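PDB 6SRN: TetR family transcriptional regulator from Streptomyces coelicolor, which probably represses transcription by binding operator DNA as a TetR-family homodimer and responds to a small furan-type hormone that controls antibiotic production. Local coordinates for residues 106-110 with 147-151; 114-118 with 194-198; 180-184 with 200-204. All blocks are in the same frame, centred on the assembly; numbering follows the deposited sequence.

Contact 1 of 3, residues 106-110 with 147-151. With LUB (4-(Hydroxymethyl)-2-propylfuran-3-carboxylic acid), chain B.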
loop_
_atom_site.group_PDB
_atom_site.type_symbol
_atom_site.label_atom_id
_atom_site.label_comp_id
_atom_site.label_asym_id
_atom_site.label_seq_id
_atom_site.Cartn_x
_atom_site.Cartn_y
_atom_site.Cartn_z
ATOM N N VAL A 106 16.010 -11.943 -7.614
ATOM C CA VAL A 106 15.052 -11.049 -6.911
ATOM C C VAL A 106 14.526 -9.981 -7.880
ATOM O O VAL A 106 13.309 -9.739 -7.974
ATOM C CB VAL A 106 15.703 -10.373 -5.716
ATOM C CG1 VAL A 106 14.749 -9.418 -5.022
ATOM C CG2 VAL A 106 16.199 -11.394 -4.693
ATOM N N GLU A 107 15.411 -9.333 -8.643
ATOM C CA GLU A 107 15.007 -8.341 -9.608
ATOM C C GLU A 107 14.003 -8.893 -10.617
ATOM O O GLU A 107 12.976 -8.240 -10.895
ATOM C CB GLU A 107 16.191 -7.809 -10.385
ATOM C CG GLU A 107 17.092 -6.867 -9.670
ATOM C CD GLU A 107 18.094 -6.396 -10.706
ATOM O OE1 GLU A 107 17.691 -5.579 -11.612
ATOM O OE2 GLU A 107 19.194 -6.946 -10.683
ATOM N N GLU A 108 14.297 -10.070 -11.182
ATOM C CA GLU A 108 13.451 -10.602 -12.237
ATOM C C GLU A 108 12.101 -11.062 -11.658
ATOM O O GLU A 108 11.055 -10.948 -12.329
ATOM C CB GLU A 108 14.136 -11.722 -13.005
ATOM C CG GLU A 108 13.302 -12.313 -14.123
ATOM C CD GLU A 108 12.794 -11.361 -15.198
ATOM O OE1 GLU A 108 13.292 -10.217 -15.320
ATOM O OE2 GLU A 108 11.884 -11.811 -15.936
ATOM N N MET A 109 12.096 -11.591 -10.442
ATOM C CA MET A 109 10.809 -11.924 -9.811
ATOM C C MET A 109 9.901 -10.717 -9.699
ATOM O O MET A 109 8.698 -10.784 -9.982
ATOM C CB MET A 109 11.050 -12.532 -8.434
ATOM C CG MET A 109 11.603 -13.939 -8.531
ATOM S SD MET A 109 10.385 -15.125 -9.044
ATOM C CE MET A 109 9.365 -15.206 -7.572
ATOM N N LEU A 110 10.464 -9.588 -9.273
ATOM C CA LEU A 110 9.652 -8.381 -9.082
ATOM C C LEU A 110 9.246 -7.773 -10.453
ATOM O O LEU A 110 8.143 -7.251 -10.610
ATOM C CB LEU A 110 10.346 -7.360 -8.152
ATOM C CG LEU A 110 10.503 -7.898 -6.721
ATOM C CD1 LEU A 110 11.427 -6.949 -5.956
ATOM C CD2 LEU A 110 9.158 -8.013 -6.001
ATOM N N TRP A 147 5.671 -13.476 0.115
ATOM C CA TRP A 147 6.680 -12.880 -0.742
ATOM C C TRP A 147 7.922 -12.538 0.072
ATOM O O TRP A 147 9.010 -12.691 -0.406
ATOM C CB TRP A 147 6.141 -11.621 -1.428
ATOM C CG TRP A 147 5.525 -11.871 -2.791
ATOM C CD1 TRP A 147 4.178 -12.053 -3.095
ATOM C CD2 TRP A 147 6.219 -11.936 -4.024
ATOM N NE1 TRP A 147 4.028 -12.222 -4.468
ATOM C CE2 TRP A 147 5.269 -12.205 -5.049
ATOM C CE3 TRP A 147 7.572 -11.820 -4.375
ATOM C CZ2 TRP A 147 5.654 -12.257 -6.393
ATOM C CZ3 TRP A 147 7.926 -11.910 -5.691
ATOM C CH2 TRP A 147 6.983 -12.149 -6.667
ATOM N N THR A 148 7.749 -12.104 1.315
ATOM C CA THR A 148 8.895 -11.818 2.153
ATOM C C THR A 148 9.754 -13.062 2.353
ATOM O O THR A 148 10.972 -12.984 2.146
ATOM C CB THR A 148 8.471 -11.144 3.463
ATOM O OG1 THR A 148 7.715 -9.961 3.169
ATOM C CG2 THR A 148 9.706 -10.750 4.295
ATOM N N HIS A 149 9.111 -14.168 2.697
ATOM C CA HIS A 149 9.810 -15.445 2.882
ATOM C C HIS A 149 10.443 -15.933 1.596
ATOM O O HIS A 149 11.589 -16.447 1.586
ATOM C CB HIS A 149 8.856 -16.490 3.459
ATOM C CG HIS A 149 8.750 -16.415 4.945
ATOM N ND1 HIS A 149 7.555 -16.480 5.627
ATOM C CD2 HIS A 149 9.718 -16.283 5.888
ATOM C CE1 HIS A 149 7.796 -16.410 6.929
ATOM N NE2 HIS A 149 9.095 -16.266 7.110
ATOM N N LEU A 150 9.727 -15.759 0.494
ATOM C CA LEU A 150 10.237 -16.166 -0.795
ATOM C C LEU A 150 11.529 -15.454 -1.167
ATOM O O LEU A 150 12.513 -16.088 -1.536
ATOM C CB LEU A 150 9.145 -16.005 -1.872
ATOM C CG LEU A 150 9.477 -16.516 -3.268
ATOM C CD1 LEU A 150 9.763 -18.006 -3.283
ATOM C CD2 LEU A 150 8.324 -16.194 -4.197
ATOM N N LEU A 151 11.579 -14.146 -1.011
ATOM C CA LEU A 151 12.738 -13.339 -1.443
ATOM C C LEU A 151 13.917 -13.391 -0.467
ATOM O O LEU A 151 15.065 -13.172 -0.809
ATOM C CB LEU A 151 12.331 -11.871 -1.627
ATOM C CG LEU A 151 11.302 -11.597 -2.738
ATOM C CD1 LEU A 151 11.107 -10.102 -2.904
ATOM C CD2 LEU A 151 11.708 -12.240 -4.050
HETATM C C2 LUB B . 2.187 -7.675 -2.916
HETATM C C4 LUB B . -0.003 -7.783 -2.466
HETATM C C5 LUB B . 0.159 -6.923 -3.476
HETATM C C6 LUB B . 3.657 -7.610 -2.835
HETATM O O11 LUB B . 2.705 -9.661 -0.867
HETATM C C9 LUB B . 1.541 -9.198 -0.976
HETATM O O10 LUB B . 0.605 -9.524 -0.159
HETATM C C3 LUB B . 1.220 -8.234 -2.010
HETATM C C12 LUB B . -1.398 -8.229 -2.053
HETATM O O13 LUB B . -1.537 -8.059 -0.623
HETATM O O1 LUB B . 1.531 -6.723 -3.704
HETATM C C7 LUB B . 4.219 -8.377 -4.039
HETATM C C8 LUB B . 5.727 -8.433 -4.030
#

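Contact 2 of 3, residues 114-118 with 194-198. With LUB (4-(Hydroxymethyl)-2-propylfuran-3-carboxylic acid), chain B.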
loop_
_atom_site.group_PDB
_atom_site.type_symbol
_atom_site.label_atom_id
_atom_site.label_comp_id
_atom_site.label_asym_id
_atom_site.label_seq_id
_atom_site.Cartn_x
_atom_site.Cartn_y
_atom_site.Cartn_z
ATOM N N ALA A 114 5.364 -7.264 -11.465
ATOM C CA ALA A 114 4.788 -6.019 -11.973
ATOM C C ALA A 114 3.974 -6.223 -13.243
ATOM O O ALA A 114 2.836 -5.716 -13.365
ATOM C CB ALA A 114 5.895 -4.994 -12.198
ATOM N N GLN A 115 4.502 -7.030 -14.177
ATOM C CA GLN A 115 3.788 -7.358 -15.407
ATOM C C GLN A 115 2.521 -8.134 -15.079
ATOM O O GLN A 115 1.491 -7.988 -15.719
ATOM C CB GLN A 115 4.655 -8.288 -16.291
ATOM C CG GLN A 115 5.847 -7.637 -16.881
ATOM C CD GLN A 115 6.696 -8.656 -17.636
ATOM O OE1 GLN A 115 7.153 -9.640 -17.070
ATOM N NE2 GLN A 115 6.780 -8.513 -18.934
ATOM N N ALA A 116 2.602 -9.000 -14.059
ATOM C CA ALA A 116 1.462 -9.854 -13.750
ATOM C C ALA A 116 0.317 -9.041 -13.108
ATOM O O ALA A 116 -0.856 -9.259 -13.395
ATOM C CB ALA A 116 1.882 -10.994 -12.863
ATOM N N PHE A 117 0.666 -8.131 -12.189
ATOM C CA PHE A 117 -0.364 -7.217 -11.694
ATOM C C PHE A 117 -0.930 -6.360 -12.819
ATOM O O PHE A 117 -2.133 -6.047 -12.830
ATOM C CB PHE A 117 0.171 -6.337 -10.554
ATOM C CG PHE A 117 0.281 -7.041 -9.220
ATOM C CD1 PHE A 117 -0.875 -7.478 -8.555
ATOM C CD2 PHE A 117 1.500 -7.233 -8.598
ATOM C CE1 PHE A 117 -0.745 -8.091 -7.299
ATOM C CE2 PHE A 117 1.606 -7.850 -7.371
ATOM C CZ PHE A 117 0.482 -8.282 -6.708
ATOM N N ARG A 118 -0.090 -5.967 -13.768
ATOM C CA ARG A 118 -0.562 -5.187 -14.901
ATOM C C ARG A 118 -1.600 -5.921 -15.765
ATOM O O ARG A 118 -2.618 -5.311 -16.150
ATOM C CB ARG A 118 0.600 -4.756 -15.776
ATOM C CG ARG A 118 0.266 -3.694 -16.828
ATOM C CD ARG A 118 1.393 -3.482 -17.829
ATOM N NE ARG A 118 1.634 -4.756 -18.519
ATOM C CZ ARG A 118 2.774 -5.155 -19.083
ATOM N NH1 ARG A 118 3.834 -4.376 -19.149
ATOM N NH2 ARG A 118 2.869 -6.371 -19.562
ATOM N N ARG A 194 -2.997 0.713 -12.884
ATOM C CA ARG A 194 -1.739 0.051 -13.161
ATOM C C ARG A 194 -1.173 0.268 -14.562
ATOM O O ARG A 194 -0.190 -0.356 -14.944
ATOM C CB ARG A 194 -1.801 -1.447 -12.813
ATOM C CG ARG A 194 -2.039 -1.770 -11.348
ATOM C CD ARG A 194 -1.778 -3.209 -11.030
ATOM N NE ARG A 194 -2.058 -3.491 -9.610
ATOM C CZ ARG A 194 -3.238 -3.925 -9.149
ATOM N NH1 ARG A 194 -4.253 -4.112 -9.950
ATOM N NH2 ARG A 194 -3.407 -4.149 -7.849
ATOM N N ALA A 195 -1.682 1.253 -15.281
ATOM C CA ALA A 195 -1.249 1.469 -16.667
ATOM C C ALA A 195 0.257 1.857 -16.729
ATOM O O ALA A 195 0.959 1.509 -17.665
ATOM C CB ALA A 195 -2.080 2.551 -17.306
ATOM N N ASP A 196 0.712 2.583 -15.719
ATOM C CA ASP A 196 2.063 3.120 -15.648
ATOM C C ASP A 196 2.952 2.291 -14.703
ATOM O O ASP A 196 4.044 2.715 -14.340
ATOM C CB ASP A 196 2.078 4.577 -15.137
ATOM C CG ASP A 196 1.638 4.728 -13.670
ATOM O OD1 ASP A 196 0.868 3.859 -13.187
ATOM O OD2 ASP A 196 1.963 5.780 -13.036
ATOM N N ILE A 197 2.541 1.082 -14.344
ATOM C CA ILE A 197 3.238 0.318 -13.316
ATOM C C ILE A 197 4.695 0.056 -13.662
ATOM O O ILE A 197 5.570 0.102 -12.775
ATOM C CB ILE A 197 2.484 -0.996 -12.969
ATOM C CG1 ILE A 197 3.095 -1.627 -11.743
ATOM C CG2 ILE A 197 2.435 -1.959 -14.127
ATOM C CD1 ILE A 197 2.310 -2.785 -11.200
ATOM N N MET A 198 4.990 -0.221 -14.921
ATOM C CA MET A 198 6.377 -0.580 -15.243
ATOM C C MET A 198 7.352 0.595 -15.046
ATOM O O MET A 198 8.478 0.387 -14.541
ATOM C CB MET A 198 6.490 -1.183 -16.659
ATOM C CG MET A 198 5.611 -2.414 -16.878
ATOM S SD MET A 198 5.733 -3.743 -15.675
ATOM C CE MET A 198 7.374 -4.362 -15.914
HETATM C C2 LUB B . 2.187 -7.675 -2.916
HETATM C C4 LUB B . -0.003 -7.783 -2.466
HETATM C C5 LUB B . 0.159 -6.923 -3.476
HETATM C C6 LUB B . 3.657 -7.610 -2.835
HETATM O O11 LUB B . 2.705 -9.661 -0.867
HETATM C C9 LUB B . 1.541 -9.198 -0.976
HETATM O O10 LUB B . 0.605 -9.524 -0.159
HETATM C C3 LUB B . 1.220 -8.234 -2.010
HETATM C C12 LUB B . -1.398 -8.229 -2.053
HETATM O O13 LUB B . -1.537 -8.059 -0.623
HETATM O O1 LUB B . 1.531 -6.723 -3.704
HETATM C C7 LUB B . 4.219 -8.377 -4.039
HETATM C C8 LUB B . 5.727 -8.433 -4.030
#

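Contact 3 of 3, residues 180-184 with 200-204. With LUB (4-(Hydroxymethyl)-2-propylfuran-3-carboxylic acid), chain B.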
loop_
_atom_site.group_PDB
_atom_site.type_symbol
_atom_site.label_atom_id
_atom_site.label_comp_id
_atom_site.label_asym_id
_atom_site.label_seq_id
_atom_site.Cartn_x
_atom_site.Cartn_y
_atom_site.Cartn_z
ATOM N N ALA A 180 7.821 -1.840 -0.309
ATOM C CA ALA A 180 7.967 -0.791 -1.339
ATOM C C ALA A 180 7.254 -1.163 -2.647
ATOM O O ALA A 180 6.588 -0.331 -3.277
ATOM C CB ALA A 180 9.386 -0.529 -1.585
ATOM N N PHE A 181 7.463 -2.400 -3.089
ATOM C CA PHE A 181 6.815 -2.890 -4.293
ATOM C C PHE A 181 5.279 -2.874 -4.117
ATOM O O PHE A 181 4.539 -2.397 -4.958
ATOM C CB PHE A 181 7.307 -4.302 -4.650
ATOM C CG PHE A 181 6.743 -4.811 -5.941
ATOM C CD1 PHE A 181 5.447 -5.294 -5.981
ATOM C CD2 PHE A 181 7.435 -4.669 -7.118
ATOM C CE1 PHE A 181 4.875 -5.705 -7.155
ATOM C CE2 PHE A 181 6.865 -5.065 -8.312
ATOM C CZ PHE A 181 5.591 -5.615 -8.327
ATOM N N PHE A 182 4.820 -3.371 -2.975
ATOM C CA PHE A 182 3.416 -3.317 -2.680
ATOM C C PHE A 182 2.865 -1.889 -2.832
ATOM O O PHE A 182 1.820 -1.637 -3.424
ATOM C CB PHE A 182 3.108 -3.813 -1.264
ATOM C CG PHE A 182 1.705 -3.465 -0.890
ATOM C CD1 PHE A 182 0.617 -4.127 -1.433
ATOM C CD2 PHE A 182 1.457 -2.358 -0.079
ATOM C CE1 PHE A 182 -0.676 -3.678 -1.182
ATOM C CE2 PHE A 182 0.186 -1.932 0.177
ATOM C CZ PHE A 182 -0.912 -2.587 -0.378
ATOM N N GLY A 183 3.573 -0.938 -2.236
ATOM C CA GLY A 183 3.097 0.414 -2.249
ATOM C C GLY A 183 3.073 0.997 -3.657
ATOM O O GLY A 183 2.108 1.639 -4.084
ATOM N N MET A 184 4.145 0.730 -4.409
ATOM C CA MET A 184 4.247 1.192 -5.802
ATOM C C MET A 184 3.074 0.671 -6.639
ATOM O O MET A 184 2.415 1.449 -7.359
ATOM C CB MET A 184 5.594 0.773 -6.362
ATOM C CG MET A 184 5.828 1.109 -7.785
ATOM S SD MET A 184 5.034 0.001 -8.971
ATOM C CE MET A 184 5.634 -1.618 -8.531
ATOM N N ARG A 200 6.786 3.158 -12.984
ATOM C CA ARG A 200 6.830 3.467 -11.550
ATOM C C ARG A 200 7.771 2.486 -10.866
ATOM O O ARG A 200 8.524 2.855 -9.956
ATOM C CB ARG A 200 5.416 3.421 -10.963
ATOM C CG ARG A 200 4.411 4.396 -11.567
ATOM C CD ARG A 200 4.677 5.859 -11.233
ATOM N NE ARG A 200 5.797 6.423 -11.962
ATOM C CZ ARG A 200 5.749 6.800 -13.237
ATOM N NH1 ARG A 200 4.614 6.729 -13.959
ATOM N NH2 ARG A 200 6.845 7.268 -13.792
ATOM N N TRP A 201 7.705 1.210 -11.235
ATOM C CA TRP A 201 8.635 0.213 -10.674
ATOM C C TRP A 201 10.079 0.493 -11.078
ATOM O O TRP A 201 10.927 0.460 -10.243
ATOM C CB TRP A 201 8.197 -1.207 -11.021
ATOM C CG TRP A 201 9.119 -2.241 -10.445
ATOM C CD1 TRP A 201 9.736 -3.232 -11.152
ATOM C CD2 TRP A 201 9.599 -2.337 -9.082
ATOM N NE1 TRP A 201 10.525 -3.960 -10.307
ATOM C CE2 TRP A 201 10.480 -3.438 -9.044
ATOM C CE3 TRP A 201 9.355 -1.620 -7.909
ATOM C CZ2 TRP A 201 11.139 -3.832 -7.871
ATOM C CZ3 TRP A 201 10.029 -1.983 -6.744
ATOM C CH2 TRP A 201 10.893 -3.107 -6.740
ATOM N N GLN A 202 10.309 0.841 -12.334
ATOM C CA GLN A 202 11.677 1.135 -12.764
ATOM C C GLN A 202 12.323 2.199 -11.933
ATOM O O GLN A 202 13.454 2.047 -11.492
ATOM C CB GLN A 202 11.708 1.528 -14.224
ATOM C CG GLN A 202 13.101 1.889 -14.766
ATOM C CD GLN A 202 14.191 0.906 -14.311
ATOM O OE1 GLN A 202 14.061 -0.305 -14.492
ATOM N NE2 GLN A 202 15.300 1.438 -13.740
ATOM N N GLU A 203 11.603 3.288 -11.679
ATOM C CA GLU A 203 12.261 4.396 -10.993
ATOM C C GLU A 203 12.518 4.078 -9.519
ATOM O O GLU A 203 13.477 4.548 -8.950
ATOM C CB GLU A 203 11.471 5.685 -11.192
ATOM C CG GLU A 203 10.133 5.756 -10.525
ATOM C CD GLU A 203 9.192 6.818 -11.090
ATOM O OE1 GLU A 203 9.410 7.482 -12.170
ATOM O OE2 GLU A 203 8.158 6.985 -10.419
ATOM N N LEU A 204 11.643 3.317 -8.894
ATOM C CA LEU A 204 11.824 2.941 -7.497
ATOM C C LEU A 204 12.872 1.803 -7.376
ATOM O O LEU A 204 13.725 1.873 -6.489
ATOM C CB LEU A 204 10.466 2.458 -6.930
ATOM C CG LEU A 204 10.493 1.773 -5.558
ATOM C CD1 LEU A 204 11.055 2.689 -4.514
ATOM C CD2 LEU A 204 9.067 1.317 -5.196
HETATM C C2 LUB B . 2.187 -7.675 -2.916
HETATM C C4 LUB B . -0.003 -7.783 -2.466
HETATM C C5 LUB B . 0.159 -6.923 -3.476
HETATM C C6 LUB B . 3.657 -7.610 -2.835
HETATM O O11 LUB B . 2.705 -9.661 -0.867
HETATM C C9 LUB B . 1.541 -9.198 -0.976
HETATM O O10 LUB B . 0.605 -9.524 -0.159
HETATM C C3 LUB B . 1.220 -8.234 -2.010
HETATM C C12 LUB B . -1.398 -8.229 -2.053
HETATM O O13 LUB B . -1.537 -8.059 -0.623
HETATM O O1 LUB B . 1.531 -6.723 -3.704
HETATM C C7 LUB B . 4.219 -8.377 -4.039
HETATM C C8 LUB B . 5.727 -8.433 -4.030
#

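Contact 1 of 3, residues 106-110 with 147-151
Buried helix-helix packing inside the ligand-binding domain of a TetR-type regulator joins helix 102-119 to helix 145-161 here, at the propyl end of the furan pocket. The segments run roughly antiparallel, at 148°, and their axes come no closer than 11.8 Å, so large side chains have to bridge the gap; no hydrogen bond crosses it. Leu151 reaches between Val106 and Leu110, with CD2 4.3 Å from Val106 CG1 and CD1 4.2 Å from Leu110 CD2. Met109, whose CA-CB bond points toward the other helix, folds its thioether so that CE lies 3.7 Å from Leu150 CD2 and 4.0 Å from Trp147 CH2. Met92 of helix 88-96 packs against both Met109 and Leu150, while Leu177 and Phe181 of helix 170-192 touch Val106 and Leu110. Residues Leu110 and Trp147 belong to the hormone pocket, so this part of the apolar cluster also lines the pocket beside the propyl tail. Leu110 CD2 approaches Trp147 CZ3 at 4.1 Å, and the terminal carbon C8 of LUB fits beside both: it is 4.0 Å from Leu110 CD2 and lies over one face of the indole, 3.5 Å from Trp147 CD2.

Contact 2 of 3, residues 114-118 with 194-198
Apolar packing comes first in this contact, made within the TetR-type ligand-binding domain between helix 102-119 and the turn that opens helix 197-212. Ile197 points toward the partner helix: its CD1 sits 4.3 Å from Ala114 CB and 4.2 Å from Phe117 CB, and its CG2 is 3.7 Å from Arg118 CB. The Met198 side chain bends back to helix 102-119, placing SD 3.7 Å from Ala114 CB and CE 3.7 Å from Gln115 CG. The two arginines add contacts through their aliphatic and planar parts; no hydrogen bond links the segments. Arg194 CD lies 3.4 Å from Phe117 O and 3.7 Å from Phe117 CB, and one face of its guanidinium is turned to Phe117 CD1; its NH2 is hydrogen-bonded to Gln185. Arg118 NH1 comes within 3.5 Å of Met198 CG. Backbone bonding shapes the type I beta turn Arg194-Ile197, closed by Ile197 N to Arg194 O at 3.1 Å. Phe117, like Gln185 a pocket residue, meets the ligand, its CZ 3.5 Å from LUB C5. The contact thus joins helix 102-119 to the 170-192/197-212 hairpin, with Phe117 and Arg194 resting on Ala127 of helix 121-131 and Ile197 on Met184 of helix 170-192.

Contact 3 of 3, residues 180-184 with 200-204
Met184 is the main bump of this interface: directed toward helix 197-212, it fits among Arg200, Trp201 and Leu204. Its CG lies 4.0 Å from Arg200 CB, its CE 3.6 Å from Trp201 CB, and its CB 3.7 Å from Leu204 CD2. In return, Leu204 fills the hollow between Ala180 and Met184, one helical turn apart, where the small alanine lets Leu204 CD2 come within 3.5 Å of Ala180 O and 4.1 Å of Ala180 CB. Next to this, Phe181 presents its edge to the face of the Trp201 six-membered ring in a T-shaped pair, with centroids 4.8 Å apart and planes at 72°. The segment axes approach to 10.3 Å, their N-to-C directions at 146°. Arg200 turns its end away and pairs with Glu203 on its own helix, NE to OE2 at 2.9 Å; Glu203 also bridges to Arg175 of the second subunit. Phe181 CD1 lies 3.7 Å from LUB C8, and the ring edge of Phe182 brings CD1 3.5 Å from LUB C5. Ala180 packs on Ala180 of the second subunit, so pocket and dimer interface share this antiparallel helical hairpin, 170-192 with 197-212, the pair that in TetR-family regulators typically contributes to a four-helix dimer interface.

All three contacts lie in the all-helical ligand-binding domain and touch the same LUB molecule. Contacts 1 and 2 share helix 102-119, their centres about 16 Å apart; contacts 2 and 3 share helix 197-212, about 10 Å apart; contacts 1 and 3 are about 13 Å apart. Along the chain contact 1 closes before contact 3 opens, whereas contact 2 spans long range and interleaves with both. Phe181 ties them together: CE2 is 3.4 Å from Leu110 O, CZ 3.6 Å from Ala114 N and CE1 3.9 Å from Phe117 CE2. Hormone pocket and dimer-forming helices therefore share a continuous core; in TetR-family regulators, ligand binding in this domain is typically relayed to the DNA-binding domains.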